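PDB 6AOK: Ceg4 from Legionella pneumophila subsp. pneumophila, which is a HAD-like phosphotyrosine phosphatase, an effector that attenuates the activation of eukaryotic MAPK pathways; this chain is its magnesium-binding N-terminal part. Local coordinates for residues F33-Q38 against K45-Q50; V100-D105 against D130-K135. One frame throughout, in Å; residues are numbered along the deposited sequence. Where two conformers were deposited one is given.

Contact 1: F33-Q38 against K45-Q50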
loop_
_atom_site.group_PDB
_atom_site.type_symbol
_atom_site.label_atom_id
_atom_site.label_comp_id
_atom_site.label_asym_id
_atom_site.label_seq_id
_atom_site.Cartn_x
_atom_site.Cartn_y
_atom_site.Cartn_z
ATOM N N PHE A 33 4.475 10.269 -14.300
ATOM C CA PHE A 33 4.740 10.976 -15.553
ATOM C C PHE A 33 5.761 10.268 -16.434
ATOM O O PHE A 33 6.136 10.806 -17.485
ATOM C CB PHE A 33 5.197 12.408 -15.229
ATOM C CG PHE A 33 4.230 13.143 -14.273
ATOM C CD1 PHE A 33 2.948 13.508 -14.715
ATOM C CD2 PHE A 33 4.578 13.418 -12.971
ATOM C CE1 PHE A 33 2.024 14.165 -13.842
ATOM C CE2 PHE A 33 3.675 14.084 -12.098
ATOM C CZ PHE A 33 2.426 14.442 -12.530
ATOM N N THR A 34 6.213 9.081 -16.042
ATOM C CA THR A 34 7.171 8.337 -16.845
ATOM C C THR A 34 6.487 7.733 -18.065
ATOM O O THR A 34 5.271 7.490 -18.067
ATOM C CB THR A 34 7.810 7.207 -16.022
ATOM O OG1 THR A 34 6.783 6.277 -15.605
ATOM C CG2 THR A 34 8.515 7.760 -14.823
ATOM N N GLU A 35 7.301 7.395 -19.088
ATOM C CA GLU A 35 6.712 6.700 -20.233
ATOM C C GLU A 35 6.053 5.409 -19.781
ATOM O O GLU A 35 4.968 5.071 -20.257
ATOM C CB GLU A 35 7.734 6.386 -21.320
ATOM C CG GLU A 35 8.331 7.583 -21.998
ATOM C CD GLU A 35 7.307 8.391 -22.785
ATOM O OE1 GLU A 35 6.331 7.835 -23.309
ATOM O OE2 GLU A 35 7.486 9.609 -22.856
ATOM N N PHE A 36 6.676 4.687 -18.839
ATOM C CA PHE A 36 6.123 3.396 -18.447
ATOM C C PHE A 36 4.735 3.534 -17.850
ATOM O O PHE A 36 3.805 2.875 -18.292
ATOM C CB PHE A 36 7.037 2.655 -17.469
ATOM C CG PHE A 36 6.407 1.379 -16.983
ATOM C CD1 PHE A 36 6.096 0.360 -17.889
ATOM C CD2 PHE A 36 6.046 1.234 -15.657
ATOM C CE1 PHE A 36 5.482 -0.822 -17.446
ATOM C CE2 PHE A 36 5.424 0.042 -15.187
ATOM C CZ PHE A 36 5.152 -0.975 -16.084
ATOM N N TYR A 37 4.560 4.410 -16.868
ATOM C CA TYR A 37 3.227 4.590 -16.303
ATOM C C TYR A 37 2.234 5.070 -17.365
ATOM O O TYR A 37 1.079 4.604 -17.433
ATOM C CB TYR A 37 3.302 5.596 -15.170
ATOM C CG TYR A 37 2.037 5.734 -14.367
ATOM C CD1 TYR A 37 0.986 6.548 -14.808
ATOM C CD2 TYR A 37 1.898 5.051 -13.170
ATOM C CE1 TYR A 37 -0.184 6.657 -14.044
ATOM C CE2 TYR A 37 0.755 5.163 -12.396
ATOM C CZ TYR A 37 -0.276 5.952 -12.834
ATOM O OH TYR A 37 -1.423 6.040 -12.077
ATOM N N GLN A 38 2.652 6.026 -18.175
ATOM C CA GLN A 38 1.743 6.577 -19.183
ATOM C C GLN A 38 1.351 5.521 -20.201
ATOM O O GLN A 38 0.237 5.570 -20.757
ATOM C CB GLN A 38 2.404 7.781 -19.878
ATOM C CG GLN A 38 2.535 8.980 -18.876
ATOM C CD GLN A 38 1.215 9.699 -18.684
ATOM O OE1 GLN A 38 0.427 9.875 -19.622
ATOM N NE2 GLN A 38 1.007 10.185 -17.518
ATOM N N LYS A 45 0.248 7.702 -26.183
ATOM C CA LYS A 45 1.091 8.044 -27.306
ATOM C C LYS A 45 2.449 8.366 -26.735
ATOM O O LYS A 45 2.548 9.085 -25.742
ATOM C CB LYS A 45 0.528 9.227 -28.097
ATOM C CG LYS A 45 -0.788 8.898 -28.758
ATOM C CD LYS A 45 -1.167 9.994 -29.725
ATOM C CE LYS A 45 -1.264 11.346 -29.011
ATOM N NZ LYS A 45 -0.669 12.418 -29.872
ATOM N N LYS A 46 3.481 7.797 -27.339
ATOM C CA LYS A 46 4.823 7.962 -26.823
ATOM C C LYS A 46 5.199 9.439 -26.719
ATOM O O LYS A 46 4.944 10.226 -27.639
ATOM C CB LYS A 46 5.794 7.236 -27.733
ATOM C CG LYS A 46 7.187 7.192 -27.163
ATOM C CD LYS A 46 7.958 5.937 -27.593
ATOM C CE LYS A 46 9.035 5.623 -26.538
ATOM N NZ LYS A 46 10.304 5.005 -27.083
ATOM N N ASP A 47 5.787 9.812 -25.580
ATOM C CA ASP A 47 6.235 11.174 -25.315
ATOM C C ASP A 47 5.076 12.162 -25.217
ATOM O O ASP A 47 5.269 13.383 -25.417
ATOM C CB ASP A 47 7.233 11.630 -26.391
ATOM C CG ASP A 47 8.220 12.617 -25.861
ATOM O OD1 ASP A 47 8.462 12.602 -24.621
ATOM O OD2 ASP A 47 8.719 13.433 -26.680
ATOM N N VAL A 48 3.859 11.658 -24.955
ATOM C CA VAL A 48 2.701 12.483 -24.626
ATOM C C VAL A 48 2.217 12.056 -23.260
ATOM O O VAL A 48 2.144 10.858 -22.987
ATOM C CB VAL A 48 1.562 12.343 -25.652
ATOM C CG1 VAL A 48 0.382 13.232 -25.226
ATOM C CG2 VAL A 48 2.055 12.713 -27.085
ATOM N N GLU A 49 1.906 13.008 -22.399
ATOM C CA GLU A 49 1.347 12.683 -21.091
ATOM C C GLU A 49 -0.152 12.956 -21.068
ATOM O O GLU A 49 -0.608 13.970 -21.571
ATOM C CB GLU A 49 2.051 13.494 -19.987
ATOM C CG GLU A 49 3.456 12.993 -19.673
ATOM C CD GLU A 49 4.381 14.105 -19.192
ATOM O OE1 GLU A 49 3.919 14.965 -18.428
ATOM O OE2 GLU A 49 5.558 14.147 -19.612
ATOM N N GLN A 50 -0.910 12.044 -20.470
ATOM C CA GLN A 50 -2.328 12.241 -20.235
ATOM C C GLN A 50 -2.530 12.377 -18.740
ATOM O O GLN A 50 -1.675 11.968 -17.958
ATOM C CB GLN A 50 -3.145 11.052 -20.761
ATOM C CG GLN A 50 -2.963 10.834 -22.270
ATOM C CD GLN A 50 -3.861 9.696 -22.707
ATOM O OE1 GLN A 50 -4.967 9.946 -23.227
ATOM N NE2 GLN A 50 -3.411 8.424 -22.465
HETATM O O HOH W 1 4.449 9.827 -21.915
HETATM O O HOH W 2 6.854 12.448 -21.692
HETATM O O HOH W 3 -0.715 8.133 -21.512
#

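Contact 2: V100-D105 against D130-K135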
loop_
_atom_site.group_PDB
_atom_site.type_symbol
_atom_site.label_atom_id
_atom_site.label_comp_id
_atom_site.label_asym_id
_atom_site.label_seq_id
_atom_site.Cartn_x
_atom_site.Cartn_y
_atom_site.Cartn_z
ATOM N N VAL A 100 0.376 -9.752 5.841
ATOM C CA VAL A 100 -0.751 -9.039 6.425
ATOM C C VAL A 100 -2.032 -9.224 5.615
ATOM O O VAL A 100 -3.134 -9.084 6.168
ATOM C CB VAL A 100 -0.436 -7.545 6.615
ATOM C CG1 VAL A 100 0.684 -7.362 7.682
ATOM C CG2 VAL A 100 -0.068 -6.857 5.286
ATOM N N LEU A 101 -1.926 -9.517 4.320
ATOM C CA LEU A 101 -3.142 -9.688 3.545
ATOM C C LEU A 101 -3.735 -11.070 3.719
ATOM O O LEU A 101 -4.793 -11.329 3.153
ATOM C CB LEU A 101 -2.887 -9.451 2.065
ATOM C CG LEU A 101 -2.517 -8.018 1.728
ATOM C CD1 LEU A 101 -2.081 -7.833 0.217
ATOM C CD2 LEU A 101 -3.701 -7.071 2.101
ATOM N N LYS A 102 -3.069 -11.975 4.444
ATOM C CA LYS A 102 -3.676 -13.244 4.807
ATOM C C LYS A 102 -4.162 -13.260 6.243
ATOM O O LYS A 102 -4.693 -14.274 6.698
ATOM C CB LYS A 102 -2.687 -14.382 4.580
ATOM C CG LYS A 102 -2.156 -14.447 3.125
ATOM C CD LYS A 102 -0.767 -15.140 3.009
ATOM C CE LYS A 102 -0.452 -15.618 1.595
ATOM N NZ LYS A 102 -0.736 -17.077 1.454
ATOM N N ASN A 103 -3.952 -12.193 6.978
ATOM C CA ASN A 103 -4.298 -12.119 8.396
ATOM C C ASN A 103 -5.529 -11.230 8.542
ATOM O O ASN A 103 -5.448 -10.005 8.387
ATOM C CB ASN A 103 -3.135 -11.576 9.211
ATOM C CG ASN A 103 -3.427 -11.568 10.696
ATOM O OD1 ASN A 103 -4.586 -11.554 11.120
ATOM N ND2 ASN A 103 -2.371 -11.533 11.498
ATOM N N ASP A 104 -6.654 -11.859 8.854
ATOM C CA ASP A 104 -7.922 -11.217 8.938
ATOM C C ASP A 104 -7.967 -10.176 10.025
ATOM O O ASP A 104 -8.784 -9.328 9.973
ATOM C CB ASP A 104 -9.006 -12.264 9.186
ATOM C CG ASP A 104 -9.491 -12.893 7.881
ATOM O OD1 ASP A 104 -10.239 -12.251 7.129
ATOM O OD2 ASP A 104 -9.032 -14.014 7.600
ATOM N N ASP A 105 -7.124 -10.315 11.034
ATOM C CA ASP A 105 -7.077 -9.340 12.107
ATOM C C ASP A 105 -6.226 -8.127 11.792
ATOM O O ASP A 105 -6.068 -7.289 12.681
ATOM C CB ASP A 105 -6.574 -10.022 13.358
ATOM C CG ASP A 105 -7.574 -11.056 13.866
ATOM O OD1 ASP A 105 -8.791 -10.728 13.861
ATOM O OD2 ASP A 105 -7.160 -12.182 14.222
ATOM N N ASP A 130 -5.832 -12.642 -6.463
ATOM C CA ASP A 130 -6.988 -11.758 -6.375
ATOM C C ASP A 130 -7.545 -11.728 -4.962
ATOM O O ASP A 130 -7.964 -10.664 -4.477
ATOM C CB ASP A 130 -8.062 -12.199 -7.350
ATOM C CG ASP A 130 -7.657 -11.988 -8.798
ATOM O OD1 ASP A 130 -6.818 -11.106 -9.062
ATOM O OD2 ASP A 130 -8.195 -12.707 -9.682
ATOM N N GLU A 131 -7.545 -12.894 -4.284
ATOM C CA GLU A 131 -7.987 -12.970 -2.896
ATOM C C GLU A 131 -7.188 -12.032 -2.004
ATOM O O GLU A 131 -7.759 -11.302 -1.181
ATOM C CB GLU A 131 -7.870 -14.404 -2.382
ATOM C CG GLU A 131 -8.501 -14.561 -1.023
ATOM C CD GLU A 131 -8.152 -15.895 -0.377
ATOM O OE1 GLU A 131 -7.951 -16.898 -1.120
ATOM O OE2 GLU A 131 -8.066 -15.925 0.876
ATOM N N GLU A 132 -5.856 -12.037 -2.142
ATOM C CA GLU A 132 -5.054 -11.138 -1.337
ATOM C C GLU A 132 -5.321 -9.693 -1.698
ATOM O O GLU A 132 -5.408 -8.831 -0.823
ATOM C CB GLU A 132 -3.567 -11.437 -1.523
ATOM C CG GLU A 132 -3.126 -12.710 -0.889
ATOM C CD GLU A 132 -1.688 -13.028 -1.282
ATOM O OE1 GLU A 132 -1.404 -13.281 -2.488
ATOM O OE2 GLU A 132 -0.835 -12.954 -0.365
ATOM N N ILE A 133 -5.404 -9.398 -2.996
ATOM C CA ILE A 133 -5.582 -8.013 -3.403
ATOM C C ILE A 133 -6.925 -7.484 -2.936
ATOM O O ILE A 133 -7.052 -6.285 -2.590
ATOM C CB ILE A 133 -5.415 -7.921 -4.922
ATOM C CG1 ILE A 133 -3.959 -8.243 -5.257
ATOM C CG2 ILE A 133 -5.757 -6.513 -5.401
ATOM C CD1 ILE A 133 -3.628 -8.287 -6.744
ATOM N N SER A 134 -7.927 -8.359 -2.896
ATOM C CA SER A 134 -9.253 -7.962 -2.407
ATOM C C SER A 134 -9.233 -7.587 -0.925
ATOM O O SER A 134 -10.222 -7.046 -0.425
ATOM C CB SER A 134 -10.242 -9.066 -2.632
ATOM O OG SER A 134 -10.119 -10.121 -1.674
ATOM N N LYS A 135 -8.148 -7.836 -0.210
ATOM C CA LYS A 135 -8.156 -7.410 1.179
ATOM C C LYS A 135 -7.549 -6.041 1.364
ATOM O O LYS A 135 -7.513 -5.547 2.493
ATOM C CB LYS A 135 -7.435 -8.421 2.071
ATOM C CG LYS A 135 -7.874 -9.843 1.836
ATOM C CD LYS A 135 -9.108 -10.195 2.601
ATOM C CE LYS A 135 -9.652 -11.614 2.182
ATOM N NZ LYS A 135 -8.670 -12.759 2.430
HETATM O O HOH W 4 -5.747 -13.630 1.653
#

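Contact 1: F33-Q38 against K45-Q50
Gln38 reaches from its helix to the backbone of Gln50. Its CB points toward segment 45-50. CG lies 4.2 Å from CG of Glu49, a side chain with two deposited conformers, so this contact is provisional. The chain then bends at chi2 (-77°), which turns the amide onto the backbone of Gln50. There OE1 accepts from Gln50 N at 2.7 Å in a nearly straight bond (172°), with the donor tilted from the carbonyl plane. NE2 donates to Gln50 O at 3.3 Å, and this bond lies close to the amide plane. The two bonds fix the rotation of the amide. NE2 has a second acceptor in Val32 O, and a water also donates to OE1.

Helix 35-39 starts with Thr34 as its N-cap. The loop after it folds back along the helix through a type II beta turn, Lys45 to Val48. In the chain this loop lies between the first strand of the HAD-like core, 13-17, and helix 60-71. That position is consistent with a cap-type insertion, as in other HAD-like phosphatases.

Glu35 grips the turn itself. Its OE1 takes Asp47 N at 3.1 Å in a nearly straight bond (174°), on the syn side but with the donor tilted out of the carboxylate plane. Tyr44 OH bonds to the same oxygen. OE2 lies 3.6 Å from Asp47 OD1. The closeness of these like charges is probably eased by the donors that Glu35 gathers.

Contact 2: V100-D105 against D130-K135
Leu101 packs on the backbone at Glu132, in helix 130-133, at the edge of the HAD-like alpha/beta core. Segment 100-105 joins helix 91-100 to strand 106-111. Segment 130-135 carries the short helix that leads into the outermost strand, 136-139. These two strands are parallel neighbours in the sheet, so the contact joins the two connections that feed them. No direct hydrogen bond crosses it.

Van der Waals packing comes first, much of it carbon resting on carbonyl oxygen. Leu101 points toward the helix. Its CD1 lies 3.6 Å from Glu132 O, and CD2 is 4.0 Å from CB of Lys135. The leucine and lysine side chains run past each other in opposite directions. Lys135 bends at chi2 (-84°), and its CG rests 3.7 Å from Leu101 O. The leucine also touches Phe123 of helix 116-125 and Val108 of strand 106-111.

Charged groups form the second set. Lys102 lays its aliphatic chain beside the carboxylate of Glu132. The bend at chi4 (-99°) leaves CE nearest to Glu132 OE2, at 3.3 Å. NZ is 4.5 Å from the same OE2 of Glu132, too far for a salt bridge. Glu132 is held by other partners: OE2 by His98 ND1 and OE1 by Ser129 N. These two bonds hold the carboxylate in place. The nearby ammonium probably favours its negative charge. Within its own segment, Lys135 NZ forms a salt bridge with Glu131 OE2 at 3.6 Å.

Turns and water complete the account. Asn103 OD1 accepts from Asp105 N, forming an Asx turn just before strand 106-111. Water 4 bridges the segments: it donates to Leu101 O at 2.9 Å and accepts a weak bond from Lys135 NZ at 3.1 Å.

Contact 1 closes before contact 2 opens along the chain. Their centres are 32 Å apart and lie on opposite sides of the chain's centre. The nearest atoms are about 15 Å apart, so the two do not touch. Contact 1 is a surface contact in the region between strand 13-17 and helix 60-71. Phe33 there has its side chain about 12 Å from the magnesium ion, which Asp18, Asp20 and Asp167 bind. Contact 2 lies beside the sheet strands 106-111 and 136-139, away from the metal site. Contact 1 thus sits in the probable cap region, whereas contact 2 joins the connections that lead into those two strands.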